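Local coordinates for protein monovalent Na+/H+ antiporter subunit G (Dietzia sp. DQ12-45-1b, PDB 7D3U) that probably takes part in sodium/proton antiport across the membrane as the small G subunit of the multisubunit Mrp complex, at residues Ser14-Ala19 with Phe52-Ala57; Phe32-Tyr36 with Ala97-Thr103. One frame throughout, in Å; residues are numbered along the deposited sequence.

Interaction 1 of 2, residues Ser14-Ala19 with Phe52-Ala57; sequences SVLVGA and FVIAGA
Two helical segments, with phi/psi mostly near -65/-42 (V15 psi -32), run nearly antiparallel: their axes come within 7.3 Å, the N-to-C directions differ by 161° and the signed crossing angle is -161°. The register sets S14 against G56 (CA-CA 4.9 Å), V15 against V53 (4.4 Å) and G18 against F52 (4.8 Å). The side chains fit this tight spacing as follows. S14 takes the t rotamer (chi1 163°), bringing its OG to 2.6 Å from F52 O. V15, rotamer m, lays CG1 over the backbone of the other helix, 3.5 Å from both G56 C and A57 N. V53, rotamer t, reaches the other way, its CG2 3.7 Å from G18 CA. An ideal CB on G56 would sit 2.4 Å from V15 CG1, and one on G18 2.5 Å from V53 CG2, so each valine occupies room left by a glycine. This is close packing at two glycines within a helix hairpin, helices 5-28 and 35-60, whose spans are predicted to be transmembrane. F52 has chi1 at -91°, between wells, and chi2 at -72°; its CB lies 3.7 Å from G18 CA. V17, rotamer t, makes a CH-pi contact with this ring, CG1 standing 4.0 Å from the F52 centroid and 5° off the normal, while S14 OG lies at the ring edge, 3.7 Å from F52 CD1. F19 of the Cation antiporter chain meets the F52 ring edge-to-face.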
ATOM      1  N   SER E  14      31.446 -12.454 -48.851  1.00 88.45           N
ATOM      2  CA  SER E  14      30.374 -11.471 -48.780  1.00 88.45           C
ATOM      3  C   SER E  14      30.229 -10.903 -47.375  1.00 88.45           C
ATOM      4  O   SER E  14      30.066  -9.691 -47.211  1.00 88.45           O
ATOM      5  CB  SER E  14      29.064 -12.097 -49.250  1.00 88.45           C
ATOM      6  OG  SER E  14      27.959 -11.317 -48.834  1.00 88.45           O
ATOM      7  N   VAL E  15      30.285 -11.754 -46.347  1.00 86.23           N
ATOM      8  CA  VAL E  15      30.224 -11.222 -44.990  1.00 86.23           C
ATOM      9  C   VAL E  15      31.473 -10.410 -44.681  1.00 86.23           C
ATOM     10  O   VAL E  15      31.405  -9.421 -43.943  1.00 86.23           O
ATOM     11  CB  VAL E  15      30.001 -12.335 -43.946  1.00 86.23           C
ATOM     12  CG1 VAL E  15      28.778 -13.153 -44.291  1.00 86.23           C
ATOM     13  CG2 VAL E  15      31.219 -13.223 -43.818  1.00 86.23           C
ATOM     14  N   LEU E  16      32.622 -10.773 -45.259  1.00 84.87           N
ATOM     15  CA  LEU E  16      33.808  -9.951 -45.045  1.00 84.87           C
ATOM     16  C   LEU E  16      33.652  -8.580 -45.697  1.00 84.87           C
ATOM     17  O   LEU E  16      33.988  -7.555 -45.090  1.00 84.87           O
ATOM     18  CB  LEU E  16      35.048 -10.666 -45.573  1.00 84.87           C
ATOM     19  CG  LEU E  16      35.827 -11.446 -44.516  1.00 84.87           C
ATOM     20  CD1 LEU E  16      37.186 -11.852 -45.053  1.00 84.87           C
ATOM     21  CD2 LEU E  16      35.972 -10.630 -43.243  1.00 84.87           C
ATOM     22  N   VAL E  17      33.132  -8.543 -46.926  1.00 83.50           N
ATOM     23  CA  VAL E  17      32.898  -7.272 -47.605  1.00 83.50           C
ATOM     24  C   VAL E  17      31.891  -6.432 -46.831  1.00 83.50           C
ATOM     25  O   VAL E  17      32.071  -5.222 -46.663  1.00 83.50           O
ATOM     26  CB  VAL E  17      32.439  -7.523 -49.053  1.00 83.50           C
ATOM     27  CG1 VAL E  17      31.777  -6.286 -49.631  1.00 83.50           C
ATOM     28  CG2 VAL E  17      33.619  -7.948 -49.909  1.00 83.50           C
ATOM     29  N   GLY E  18      30.824  -7.060 -46.337  1.00 84.68           N
ATOM     30  CA  GLY E  18      29.827  -6.323 -45.581  1.00 84.68           C
ATOM     31  C   GLY E  18      30.369  -5.763 -44.280  1.00 84.68           C
ATOM     32  O   GLY E  18      30.056  -4.630 -43.905  1.00 84.68           O
ATOM     33  N   ALA E  19      31.189  -6.542 -43.574  1.00 82.41           N
ATOM     34  CA  ALA E  19      31.795  -6.035 -42.348  1.00 82.41           C
ATOM     35  C   ALA E  19      32.747  -4.887 -42.643  1.00 82.41           C
ATOM     36  O   ALA E  19      32.790  -3.899 -41.902  1.00 82.41           O
ATOM     37  CB  ALA E  19      32.521  -7.162 -41.616  1.00 82.41           C
ATOM     38  N   PHE E  52      24.975  -7.198 -47.795  1.00 87.56           N
ATOM     39  CA  PHE E  52      26.070  -8.136 -48.019  1.00 87.56           C
ATOM     40  C   PHE E  52      26.165  -9.144 -46.883  1.00 87.56           C
ATOM     41  O   PHE E  52      26.316 -10.348 -47.117  1.00 87.56           O
ATOM     42  CB  PHE E  52      27.386  -7.377 -48.172  1.00 87.56           C
ATOM     43  CG  PHE E  52      27.708  -7.008 -49.586  1.00 87.56           C
ATOM     44  CD1 PHE E  52      28.107  -7.971 -50.492  1.00 87.56           C
ATOM     45  CD2 PHE E  52      27.610  -5.699 -50.011  1.00 87.56           C
ATOM     46  CE1 PHE E  52      28.401  -7.632 -51.794  1.00 87.56           C
ATOM     47  CE2 PHE E  52      27.902  -5.355 -51.309  1.00 87.56           C
ATOM     48  CZ  PHE E  52      28.298  -6.322 -52.202  1.00 87.56           C
ATOM     49  N   VAL E  53      26.080  -8.666 -45.639  1.00 85.35           N
ATOM     50  CA  VAL E  53      26.166  -9.568 -44.493  1.00 85.35           C
ATOM     51  C   VAL E  53      24.997 -10.543 -44.487  1.00 85.35           C
ATOM     52  O   VAL E  53      25.168 -11.734 -44.207  1.00 85.35           O
ATOM     53  CB  VAL E  53      26.244  -8.767 -43.182  1.00 85.35           C
ATOM     54  CG1 VAL E  53      26.229  -9.701 -41.997  1.00 85.35           C
ATOM     55  CG2 VAL E  53      27.507  -7.936 -43.153  1.00 85.35           C
ATOM     56  N   ILE E  54      23.794 -10.063 -44.814  1.00 84.76           N
ATOM     57  CA  ILE E  54      22.624 -10.936 -44.825  1.00 84.76           C
ATOM     58  C   ILE E  54      22.787 -12.030 -45.872  1.00 84.76           C
ATOM     59  O   ILE E  54      22.573 -13.217 -45.595  1.00 84.76           O
ATOM     60  CB  ILE E  54      21.343 -10.117 -45.062  1.00 84.76           C
ATOM     61  CG1 ILE E  54      21.003  -9.297 -43.821  1.00 84.76           C
ATOM     62  CG2 ILE E  54      20.186 -11.027 -45.423  1.00 84.76           C
ATOM     63  CD1 ILE E  54      20.981 -10.095 -42.555  1.00 84.76           C
ATOM     64  N   ALA E  55      23.177 -11.647 -47.090  1.00 87.49           N
ATOM     65  CA  ALA E  55      23.308 -12.639 -48.153  1.00 87.49           C
ATOM     66  C   ALA E  55      24.437 -13.619 -47.863  1.00 87.49           C
ATOM     67  O   ALA E  55      24.307 -14.818 -48.132  1.00 87.49           O
ATOM     68  CB  ALA E  55      23.528 -11.947 -49.493  1.00 87.49           C
ATOM     69  N   GLY E  56      25.548 -13.138 -47.303  1.00 87.43           N
ATOM     70  CA  GLY E  56      26.635 -14.041 -46.966  1.00 87.43           C
ATOM     71  C   GLY E  56      26.262 -15.010 -45.863  1.00 87.43           C
ATOM     72  O   GLY E  56      26.587 -16.200 -45.931  1.00 87.43           O
ATOM     73  N   ALA E  57      25.576 -14.518 -44.830  1.00 86.74           N
ATOM     74  CA  ALA E  57      25.071 -15.400 -43.787  1.00 86.74           C
ATOM     75  C   ALA E  57      24.136 -16.450 -44.368  1.00 86.74           C
ATOM     76  O   ALA E  57      24.203 -17.626 -43.993  1.00 86.74           O
ATOM     77  CB  ALA E  57      24.362 -14.578 -42.714  1.00 86.74           C
TER

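Interaction 2 of 2, residues Phe32-Tyr36 with Ala97-Thr103; sequences FPDLY and AAPTTAT
Two hydrogen bonds tie the segments together: T100 N donates to D34 OD2 (2.8 Å, N-H...O angle 166°), and Y36 OH donates to A97 O (2.8 Å). Through these two side-chain-to-backbone bonds the irregular loop that follows helix 68-95 is tied to the N-terminal end of helix 35-60. D34 has phi/psi -94/170 and chi1 -137°, between wells, with chi2 -34°; this turns its carboxylate so that OD1 accepts from L35 N (2.9 Å, 134°) while OD2 serves the loop. On the loop side, A97 to T100 are extended, with phi from -60 to -72 and psi from 112 to 156, before the chain bends at T101 (-64/-20); T103 OG1 donates to T100 O (2.8 Å) across that bend. The CA atoms of D34 and T100 are 5.1 Å apart, those of L35 and A97 6.9 Å. T100, rotamer m, puts OG1 3.1 Å from P33 CB. Y36 is in the m rotamer with chi2 -78°, so that A97 O and P99 CA lie near its ring plane, at the edge, and F44 of the Cation antiporter chain packs edge-to-face with the same ring. Apolar packing completes the contact: Y36 CZ is 4.1 Å from A97 CB, Y36 CE2 is 4.1 Å from P99 CB, and L35, with chi1 t, places CD1 4.0 Å from A97 CB.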
ATOM      1  N   PHE E  32      33.974  13.024 -40.575  1.00 85.57           N
ATOM      2  CA  PHE E  32      33.129  13.743 -41.518  1.00 85.57           C
ATOM      3  C   PHE E  32      32.583  14.977 -40.812  1.00 85.57           C
ATOM      4  O   PHE E  32      32.032  14.864 -39.703  1.00 85.57           O
ATOM      5  CB  PHE E  32      31.982  12.872 -42.044  1.00 85.57           C
ATOM      6  CG  PHE E  32      32.345  12.053 -43.254  1.00 85.57           C
ATOM      7  CD1 PHE E  32      33.401  12.419 -44.063  1.00 85.57           C
ATOM      8  CD2 PHE E  32      31.622  10.921 -43.582  1.00 85.57           C
ATOM      9  CE1 PHE E  32      33.737  11.668 -45.169  1.00 85.57           C
ATOM     10  CE2 PHE E  32      31.953  10.168 -44.686  1.00 85.57           C
ATOM     11  CZ  PHE E  32      33.010  10.543 -45.481  1.00 85.57           C
ATOM     12  N   PRO E  33      32.705  16.163 -41.411  1.00 88.82           N
ATOM     13  CA  PRO E  33      32.375  17.383 -40.658  1.00 88.82           C
ATOM     14  C   PRO E  33      30.885  17.619 -40.493  1.00 88.82           C
ATOM     15  O   PRO E  33      30.451  18.066 -39.425  1.00 88.82           O
ATOM     16  CB  PRO E  33      33.037  18.487 -41.492  1.00 88.82           C
ATOM     17  CG  PRO E  33      33.013  17.953 -42.885  1.00 88.82           C
ATOM     18  CD  PRO E  33      33.162  16.457 -42.780  1.00 88.82           C
ATOM     19  N   ASP E  34      30.089  17.330 -41.513  1.00 90.48           N
ATOM     20  CA  ASP E  34      28.685  17.704 -41.531  1.00 90.48           C
ATOM     21  C   ASP E  34      27.799  16.575 -41.022  1.00 90.48           C
ATOM     22  O   ASP E  34      28.234  15.438 -40.827  1.00 90.48           O
ATOM     23  CB  ASP E  34      28.261  18.096 -42.948  1.00 90.48           C
ATOM     24  CG  ASP E  34      27.390  19.327 -42.973  1.00 90.48           C
ATOM     25  OD1 ASP E  34      26.598  19.509 -42.026  1.00 90.48           O
ATOM     26  OD2 ASP E  34      27.498  20.115 -43.936  1.00 90.48           O
ATOM     27  N   LEU E  35      26.527  16.912 -40.804  1.00 86.41           N
ATOM     28  CA  LEU E  35      25.503  15.894 -40.623  1.00 86.41           C
ATOM     29  C   LEU E  35      25.044  15.335 -41.959  1.00 86.41           C
ATOM     30  O   LEU E  35      24.664  14.163 -42.042  1.00 86.41           O
ATOM     31  CB  LEU E  35      24.308  16.476 -39.863  1.00 86.41           C
ATOM     32  CG  LEU E  35      23.122  15.569 -39.520  1.00 86.41           C
ATOM     33  CD1 LEU E  35      22.490  16.044 -38.242  1.00 86.41           C
ATOM     34  CD2 LEU E  35      22.078  15.554 -40.621  1.00 86.41           C
ATOM     35  N   TYR E  36      25.074  16.158 -43.006  1.00 86.53           N
ATOM     36  CA  TYR E  36      24.589  15.734 -44.311  1.00 86.53           C
ATOM     37  C   TYR E  36      25.606  14.854 -45.021  1.00 86.53           C
ATOM     38  O   TYR E  36      25.228  13.930 -45.746  1.00 86.53           O
ATOM     39  CB  TYR E  36      24.240  16.960 -45.150  1.00 86.53           C
ATOM     40  CG  TYR E  36      23.444  17.977 -44.371  1.00 86.53           C
ATOM     41  CD1 TYR E  36      22.087  17.801 -44.152  1.00 86.53           C
ATOM     42  CD2 TYR E  36      24.053  19.099 -43.834  1.00 86.53           C
ATOM     43  CE1 TYR E  36      21.358  18.719 -43.434  1.00 86.53           C
ATOM     44  CE2 TYR E  36      23.332  20.022 -43.115  1.00 86.53           C
ATOM     45  CZ  TYR E  36      21.986  19.827 -42.917  1.00 86.53           C
ATOM     46  OH  TYR E  36      21.262  20.747 -42.199  1.00 86.53           O
ATOM     47  N   ALA E  97      20.596  21.913 -38.137  1.00 87.59           N
ATOM     48  CA  ALA E  97      21.934  21.340 -38.232  1.00 87.59           C
ATOM     49  C   ALA E  97      22.793  22.229 -39.119  1.00 87.59           C
ATOM     50  O   ALA E  97      22.566  22.317 -40.329  1.00 87.59           O
ATOM     51  CB  ALA E  97      21.875  19.919 -38.781  1.00 87.59           C
ATOM     52  N   ALA E  98      23.775  22.886 -38.524  1.00 91.48           N
ATOM     53  CA  ALA E  98      24.626  23.801 -39.268  1.00 91.48           C
ATOM     54  C   ALA E  98      25.481  23.036 -40.266  1.00 91.48           C
ATOM     55  O   ALA E  98      26.210  22.119 -39.868  1.00 91.48           O
ATOM     56  CB  ALA E  98      25.511  24.594 -38.311  1.00 91.48           C
ATOM     57  N   PRO E  99      25.425  23.361 -41.554  1.00 91.05           N
ATOM     58  CA  PRO E  99      26.320  22.714 -42.514  1.00 91.05           C
ATOM     59  C   PRO E  99      27.760  23.143 -42.288  1.00 91.05           C
ATOM     60  O   PRO E  99      28.042  24.205 -41.730  1.00 91.05           O
ATOM     61  CB  PRO E  99      25.800  23.199 -43.869  1.00 91.05           C
ATOM     62  CG  PRO E  99      25.159  24.505 -43.565  1.00 91.05           C
ATOM     63  CD  PRO E  99      24.559  24.364 -42.194  1.00 91.05           C
ATOM     64  N   THR E 100      28.678  22.287 -42.729  1.00 93.88           N
ATOM     65  CA  THR E 100      30.094  22.539 -42.514  1.00 93.88           C
ATOM     66  C   THR E 100      30.515  23.847 -43.173  1.00 93.88           C
ATOM     67  O   THR E 100      29.904  24.318 -44.136  1.00 93.88           O
ATOM     68  CB  THR E 100      30.939  21.393 -43.067  1.00 93.88           C
ATOM     69  OG1 THR E 100      30.596  20.180 -42.387  1.00 93.88           O
ATOM     70  CG2 THR E 100      32.412  21.674 -42.855  1.00 93.88           C
ATOM     71  N   THR E 101      31.583  24.439 -42.636  1.00 95.20           N
ATOM     72  CA  THR E 101      32.102  25.679 -43.194  1.00 95.20           C
ATOM     73  C   THR E 101      32.628  25.501 -44.610  1.00 95.20           C
ATOM     74  O   THR E 101      32.754  26.489 -45.339  1.00 95.20           O
ATOM     75  CB  THR E 101      33.208  26.236 -42.300  1.00 95.20           C
ATOM     76  OG1 THR E 101      32.678  26.516 -40.998  1.00 95.20           O
ATOM     77  CG2 THR E 101      33.776  27.511 -42.895  1.00 95.20           C
ATOM     78  N   ALA E 102      32.938  24.273 -45.011  1.00 96.44           N
ATOM     79  CA  ALA E 102      33.424  23.992 -46.361  1.00 96.44           C
ATOM     80  C   ALA E 102      32.277  23.540 -47.261  1.00 96.44           C
ATOM     81  O   ALA E 102      32.235  22.414 -47.749  1.00 96.44           O
ATOM     82  CB  ALA E 102      34.535  22.947 -46.316  1.00 96.44           C
ATOM     83  N   THR E 103      31.331  24.451 -47.476  1.00 94.74           N
ATOM     84  CA  THR E 103      30.201  24.226 -48.372  1.00 94.74           C
ATOM     85  C   THR E 103      30.292  25.256 -49.488  1.00 94.74           C
ATOM     86  O   THR E 103      29.943  26.424 -49.290  1.00 94.74           O
ATOM     87  CB  THR E 103      28.872  24.332 -47.631  1.00 94.74           C
ATOM     88  OG1 THR E 103      28.842  23.373 -46.567  1.00 94.74           O
ATOM     89  CG2 THR E 103      27.722  24.056 -48.576  1.00 94.74           C
TER

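How the interactions relate
Helix 35-60 carries one segment of each contact: interaction 2 involves its N-terminal end, interaction 1 a part between four and five turns further on. Their centres are 31 Å apart and their nearest atoms about 14 Å, so they do not touch, and they lie on opposite sides of the chain's centre. Along the sequence the segments alternate. Interaction 1 brings helix 5-28 against helix 35-60 within predicted transmembrane spans, whereas interaction 2 brings the loop after helix 68-95 to that shared helix. Both adjoin the same two neighbouring subunits, the Cation antiporter and subunit F: on subunit F pack L16 and V53 from interaction 1, L35 and A97 from interaction 2.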